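Long-range contacts in mandalate racemase/muconate lactonizing enzyme (Unidentified, PDB 4E4U), which is of unconfirmed function but belongs to the mandelate racemase/muconate lactonizing enzyme family of the enolase superfamily, and probably acts as an isomerase or a related enzyme: residues Arg126-Leu131 / Ala162-Pro167; Ala304-His309 / Thr325-Phe330. One frame throughout, in Å; residues are numbered along the deposited sequence.

Contact 1. Residues Arg126-Leu131 / Ala162-Pro167; sequences RSYTYL and AVKFDP
Lys164 runs between Tyr128 and Tyr130, and every carbon of its side chain touches one of the two rings. Lys164 CB lies 3.9 Å from Tyr128 CE1. With Lys164 CG anti to the backbone N (chi1 -170°), the chain passes to the second ring, Lys164 CG reaching 3.9 Å from Tyr130 CE1, while Lys164 CD returns to 3.7 Å from Tyr128 CE1. A bend at chi3 (89°) then sets Lys164 CE over one face of Tyr130, 3.7 Å from the ring centroid and displaced toward the rim, which defines a CH-pi contact; the same CE meets Tyr128 at its edge. At the tip, Lys164 NZ donates a 2.9 Å hydrogen bond to Tyr128 OH. It also forms a salt bridge with Glu233. Two backbone hydrogen bonds pair the strands in parallel around Lys164: Lys164 N to Thr129 O at 3.0 Å, and Leu131 N to Lys164 O at 2.9 Å. Away from the tyrosines, Leu131 CD2 packs 3.7 Å from Val163 CB. The two strands are the first and second of the barrel, joined by helix 145-158 in a beta-alpha-beta unit. That helix covers Leu131, and helix 181-198 covers Val163 and Phe165, whereas Lys164 and Tyr128 both touch Leu205 of the next strand, 203-206, and Tyr128 meets Trp231 edge-to-face, on the inner side of the barrel.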
loop_
_atom_site.group_PDB
_atom_site.type_symbol
_atom_site.label_atom_id
_atom_site.label_comp_id
_atom_site.label_asym_id
_atom_site.label_seq_id
_atom_site.Cartn_x
_atom_site.Cartn_y
_atom_site.Cartn_z
ATOM N N ARG A 126 -25.259 12.135 -27.183
ATOM C CA ARG A 126 -24.191 13.054 -27.543
ATOM C C ARG A 126 -23.142 12.303 -28.362
ATOM O O ARG A 126 -22.763 11.178 -28.024
ATOM C CB ARG A 126 -23.553 13.641 -26.281
ATOM C CG ARG A 126 -22.530 14.731 -26.554
ATOM C CD ARG A 126 -21.788 15.114 -25.287
ATOM N NE ARG A 126 -20.788 16.142 -25.553
ATOM C CZ ARG A 126 -19.852 16.522 -24.690
ATOM N NH1 ARG A 126 -19.780 15.958 -23.487
ATOM N NH2 ARG A 126 -18.980 17.465 -25.033
ATOM N N SER A 127 -22.675 12.921 -29.440
ATOM C CA SER A 127 -21.695 12.265 -30.294
ATOM C C SER A 127 -20.510 13.165 -30.623
ATOM O O SER A 127 -20.546 14.374 -30.395
ATOM C CB SER A 127 -22.347 11.761 -31.579
ATOM O OG SER A 127 -22.637 12.836 -32.444
ATOM N N TYR A 128 -19.451 12.563 -31.149
ATOM C CA TYR A 128 -18.315 13.324 -31.635
ATOM C C TYR A 128 -17.821 12.690 -32.911
ATOM O O TYR A 128 -18.186 11.556 -33.223
ATOM C CB TYR A 128 -17.191 13.357 -30.612
ATOM C CG TYR A 128 -16.398 12.080 -30.437
ATOM C CD1 TYR A 128 -15.271 11.824 -31.217
ATOM C CD2 TYR A 128 -16.716 11.174 -29.437
ATOM C CE1 TYR A 128 -14.498 10.677 -31.018
ATOM C CE2 TYR A 128 -15.957 10.024 -29.237
ATOM C CZ TYR A 128 -14.848 9.781 -30.025
ATOM O OH TYR A 128 -14.081 8.654 -29.825
ATOM N N THR A 129 -16.980 13.412 -33.642
ATOM C CA THR A 129 -16.292 12.812 -34.772
ATOM C C THR A 129 -14.821 13.209 -34.795
ATOM O O THR A 129 -14.438 14.260 -34.273
ATOM C CB THR A 129 -16.959 13.185 -36.120
ATOM O OG1 THR A 129 -16.293 12.502 -37.193
ATOM C CG2 THR A 129 -16.911 14.693 -36.359
ATOM N N TYR A 130 -13.993 12.345 -35.376
ATOM C CA TYR A 130 -12.668 12.754 -35.810
ATOM C C TYR A 130 -12.814 13.875 -36.825
ATOM O O TYR A 130 -13.799 13.938 -37.573
ATOM C CB TYR A 130 -11.952 11.597 -36.505
ATOM C CG TYR A 130 -10.878 10.910 -35.696
ATOM C CD1 TYR A 130 -9.747 11.593 -35.273
ATOM C CD2 TYR A 130 -10.989 9.567 -35.376
ATOM C CE1 TYR A 130 -8.759 10.961 -34.543
ATOM C CE2 TYR A 130 -10.008 8.922 -34.649
ATOM C CZ TYR A 130 -8.894 9.626 -34.231
ATOM O OH TYR A 130 -7.917 8.987 -33.501
ATOM N N LEU A 131 -11.817 14.749 -36.865
ATOM C CA LEU A 131 -11.729 15.749 -37.914
ATOM C C LEU A 131 -11.177 15.093 -39.176
ATOM O O LEU A 131 -10.161 14.384 -39.130
ATOM C CB LEU A 131 -10.823 16.897 -37.472
ATOM C CG LEU A 131 -11.279 17.627 -36.206
ATOM C CD1 LEU A 131 -10.281 18.714 -35.805
ATOM C CD2 LEU A 131 -12.669 18.215 -36.405
ATOM N N ALA A 162 -18.127 18.047 -29.623
ATOM C CA ALA A 162 -16.784 17.537 -29.353
ATOM C C ALA A 162 -16.161 17.106 -30.671
ATOM O O ALA A 162 -16.868 16.654 -31.577
ATOM C CB ALA A 162 -16.827 16.366 -28.375
ATOM N N VAL A 163 -14.844 17.263 -30.787
ATOM C CA VAL A 163 -14.127 16.855 -31.993
ATOM C C VAL A 163 -12.823 16.186 -31.582
ATOM O O VAL A 163 -12.247 16.535 -30.544
ATOM C CB VAL A 163 -13.839 18.048 -32.944
ATOM C CG1 VAL A 163 -15.143 18.621 -33.500
ATOM C CG2 VAL A 163 -13.013 19.131 -32.234
ATOM N N LYS A 164 -12.365 15.220 -32.379
ATOM C CA LYS A 164 -11.156 14.463 -32.055
ATOM C C LYS A 164 -10.104 14.586 -33.158
ATOM O O LYS A 164 -10.431 14.693 -34.337
ATOM C CB LYS A 164 -11.501 12.994 -31.807
ATOM C CG LYS A 164 -10.347 12.183 -31.232
ATOM C CD LYS A 164 -10.842 10.936 -30.501
ATOM C CE LYS A 164 -10.967 9.747 -31.432
ATOM N NZ LYS A 164 -11.354 8.489 -30.717
ATOM N N PHE A 165 -8.833 14.560 -32.766
ATOM C CA PHE A 165 -7.720 14.674 -33.718
ATOM C C PHE A 165 -6.473 14.080 -33.072
ATOM O O PHE A 165 -6.363 14.057 -31.843
ATOM C CB PHE A 165 -7.485 16.140 -34.145
ATOM C CG PHE A 165 -7.436 17.098 -32.992
ATOM C CD1 PHE A 165 -8.607 17.614 -32.454
ATOM C CD2 PHE A 165 -6.220 17.468 -32.431
ATOM C CE1 PHE A 165 -8.564 18.479 -31.365
ATOM C CE2 PHE A 165 -6.170 18.332 -31.348
ATOM C CZ PHE A 165 -7.344 18.840 -30.817
ATOM N N ASP A 166 -5.553 13.570 -33.894
ATOM C CA ASP A 166 -4.285 13.031 -33.393
ATOM C C ASP A 166 -3.091 13.617 -34.145
ATOM O O ASP A 166 -2.715 13.123 -35.216
ATOM C CB ASP A 166 -4.240 11.501 -33.493
ATOM C CG ASP A 166 -2.949 10.925 -32.919
ATOM O OD1 ASP A 166 -2.123 11.710 -32.411
ATOM O OD2 ASP A 166 -2.750 9.696 -32.968
ATOM N N PRO A 167 -2.478 14.667 -33.578
ATOM C CA PRO A 167 -1.325 15.316 -34.207
ATOM C C PRO A 167 0.022 14.755 -33.731
ATOM O O PRO A 167 1.064 15.366 -33.991
ATOM C CB PRO A 167 -1.488 16.774 -33.767
ATOM C CG PRO A 167 -2.089 16.665 -32.402
ATOM C CD PRO A 167 -2.933 15.397 -32.380
#

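Contact 2. Residues Ala304-His309 / Thr325-Phe330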
loop_
_atom_site.group_PDB
_atom_site.type_symbol
_atom_site.label_atom_id
_atom_site.label_comp_id
_atom_site.label_asym_id
_atom_site.label_seq_id
_atom_site.Cartn_x
_atom_site.Cartn_y
_atom_site.Cartn_z
ATOM N N ALA A 304 -16.543 6.002 -13.149
ATOM C CA ALA A 304 -16.010 6.223 -14.485
ATOM C C ALA A 304 -17.160 6.273 -15.485
ATOM O O ALA A 304 -18.284 5.860 -15.179
ATOM C CB ALA A 304 -15.002 5.123 -14.855
ATOM N N GLN A 305 -16.876 6.759 -16.684
ATOM C CA GLN A 305 -17.883 6.865 -17.727
ATOM C C GLN A 305 -17.518 6.000 -18.919
ATOM O O GLN A 305 -16.366 5.583 -19.075
ATOM C CB GLN A 305 -18.008 8.313 -18.193
ATOM C CG GLN A 305 -18.456 9.272 -17.118
ATOM C CD GLN A 305 -18.420 10.700 -17.601
ATOM O OE1 GLN A 305 -17.340 11.285 -17.789
ATOM N NE2 GLN A 305 -19.602 11.271 -17.850
ATOM N N ILE A 306 -18.502 5.680 -19.752
ATOM C CA ILE A 306 -18.198 4.990 -20.999
ATOM C C ILE A 306 -18.372 5.919 -22.192
ATOM O O ILE A 306 -19.262 6.771 -22.229
ATOM C CB ILE A 306 -19.012 3.687 -21.215
ATOM C CG1 ILE A 306 -20.475 3.992 -21.549
ATOM C CG2 ILE A 306 -18.875 2.758 -20.009
ATOM C CD1 ILE A 306 -21.222 2.799 -22.106
ATOM N N ALA A 307 -17.475 5.756 -23.151
ATOM C CA ALA A 307 -17.489 6.517 -24.393
ATOM C C ALA A 307 -17.107 5.542 -25.493
ATOM O O ALA A 307 -15.937 5.457 -25.875
ATOM C CB ALA A 307 -16.496 7.664 -24.327
ATOM N N PRO A 308 -18.082 4.766 -25.985
ATOM C CA PRO A 308 -17.710 3.650 -26.861
ATOM C C PRO A 308 -16.993 4.086 -28.133
ATOM O O PRO A 308 -17.319 5.103 -28.760
ATOM C CB PRO A 308 -19.053 2.995 -27.193
ATOM C CG PRO A 308 -19.943 3.365 -26.048
ATOM C CD PRO A 308 -19.521 4.766 -25.672
ATOM N N HIS A 309 -16.000 3.282 -28.491
ATOM C CA HIS A 309 -15.189 3.490 -29.677
ATOM C C HIS A 309 -15.920 2.979 -30.908
ATOM O O HIS A 309 -16.667 1.994 -30.845
ATOM C CB HIS A 309 -13.875 2.723 -29.508
ATOM C CG HIS A 309 -13.082 2.586 -30.768
ATOM N ND1 HIS A 309 -13.212 1.507 -31.614
ATOM C CD2 HIS A 309 -12.124 3.375 -31.311
ATOM C CE1 HIS A 309 -12.388 1.650 -32.638
ATOM N NE2 HIS A 309 -11.717 2.774 -32.475
ATOM N N THR A 325 -27.802 3.773 -25.041
ATOM C CA THR A 325 -29.153 4.239 -24.754
ATOM C C THR A 325 -29.619 3.833 -23.354
ATOM O O THR A 325 -30.397 4.551 -22.726
ATOM C CB THR A 325 -30.127 3.753 -25.853
ATOM O OG1 THR A 325 -29.704 4.302 -27.105
ATOM C CG2 THR A 325 -31.559 4.197 -25.579
ATOM N N CYS A 326 -29.121 2.698 -22.865
ATOM C CA CYS A 326 -29.526 2.181 -21.556
ATOM C C CYS A 326 -28.429 2.264 -20.494
ATOM O O CYS A 326 -28.498 1.569 -19.475
ATOM C CB CYS A 326 -30.048 0.737 -21.669
ATOM S SG CYS A 326 -28.872 -0.509 -22.225
ATOM N N THR A 327 -27.445 3.138 -20.709
ATOM C CA THR A 327 -26.295 3.251 -19.811
ATOM C C THR A 327 -26.335 4.565 -19.030
ATOM O O THR A 327 -26.297 5.633 -19.625
ATOM C CB THR A 327 -24.972 3.175 -20.605
ATOM O OG1 THR A 327 -24.825 1.866 -21.171
ATOM C CG2 THR A 327 -23.785 3.460 -19.707
ATOM N N PRO A 328 -26.398 4.491 -17.691
ATOM C CA PRO A 328 -26.527 5.730 -16.916
ATOM C C PRO A 328 -25.245 6.568 -16.875
ATOM O O PRO A 328 -25.323 7.781 -16.717
ATOM C CB PRO A 328 -26.914 5.227 -15.518
ATOM C CG PRO A 328 -26.352 3.837 -15.447
ATOM C CD PRO A 328 -26.477 3.285 -16.844
ATOM N N ASN A 329 -24.087 5.931 -17.014
ATOM C CA ASN A 329 -22.806 6.619 -16.976
ATOM C C ASN A 329 -22.208 6.791 -18.369
ATOM O O ASN A 329 -21.005 6.636 -18.583
ATOM C CB ASN A 329 -21.828 5.898 -16.037
ATOM C CG ASN A 329 -21.633 4.424 -16.385
ATOM O OD1 ASN A 329 -22.554 3.754 -16.854
ATOM N ND2 ASN A 329 -20.436 3.903 -16.106
ATOM N N PHE A 330 -23.073 7.113 -19.317
ATOM C CA PHE A 330 -22.677 7.352 -20.698
ATOM C C PHE A 330 -22.177 8.779 -20.871
ATOM O O PHE A 330 -22.848 9.729 -20.466
ATOM C CB PHE A 330 -23.881 7.109 -21.609
ATOM C CG PHE A 330 -23.691 7.601 -23.019
ATOM C CD1 PHE A 330 -22.878 6.913 -23.914
ATOM C CD2 PHE A 330 -24.345 8.741 -23.460
ATOM C CE1 PHE A 330 -22.714 7.365 -25.223
ATOM C CE2 PHE A 330 -24.188 9.192 -24.763
ATOM C CZ PHE A 330 -23.374 8.507 -25.640
HETATM O O HOH W 1 -22.104 9.994 -17.543
#
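Asn329 bonds to Ala304 and Ile306, to the first through its side chain and to the second through its backbone. Asn329 ND2 donates to Ala304 O over 3.1 Å; the bond is nearly straight (171° at the hydrogen) and the acceptor lies in the amide plane, although ND2 itself is tilted from the plane of that carbonyl. The side chain has CG between the backbone N and the carbonyl carbon (chi1 55°), which sets Asn329 CG near Ala304 O. Asn329 O accepts from Ile306 N at 2.9 Å and also receives a CA-H...O contact from Gln305 CA at 3.2 Å. Beside these bonds, in the Ile306 conformer described, Ile306 CD1 meets Thr327 CG2 tip to tip at 3.6 Å. Pro308 CD approaches the edge of the Phe330 ring, 4.1 Å from Phe330 CE1, the two side chains crossing at about a right angle. These contacts belong to the (beta/alpha)7-beta barrel of the enolase superfamily: 305-306 is its seventh strand, and 325-330 leads from helix 314-325 into the eighth strand, 333-335. A type I turn from Thr327 to Phe330 brings Asn329 round to the strand, and a backbone hydrogen bond between Ile306 and Leu331 continues the pairing. In the second shell, Ala296 O takes another hydrogen bond from Asn329 ND2, linking the amide to helix 289-301, while Thr327 OG1 is bonded to Leu323 O of helix 314-325. A water accepts from Gln305 NE2 at 2.8 Å and is only weakly bonded to Phe330 O. Gln305 OE1 turns to another chain, accepting a hydrogen bond from Gln178 NE2 of the second subunit.

Overall arrangement
Contact 1 closes before contact 2 opens along the chain, yet both reach the same barrel sheet, with centres about 17 Å apart. Contact 1 joins the first and second strands, 125-130 and 162-165; contact 2 joins the seventh, 305-306, to the approach of the eighth, 333-335. Because 333-335 pairs in parallel with 125-130, the two contacts lie on either side of the seam where the barrel's last strand meets its first. They touch directly there, Phe330 CZ packing 3.6 Å from Arg126 O. Contact 2 thus leads into the closing strand and contact 1 contains the strand it closes on, in the domain that in enolase-superfamily enzymes carries most of the catalytic groups.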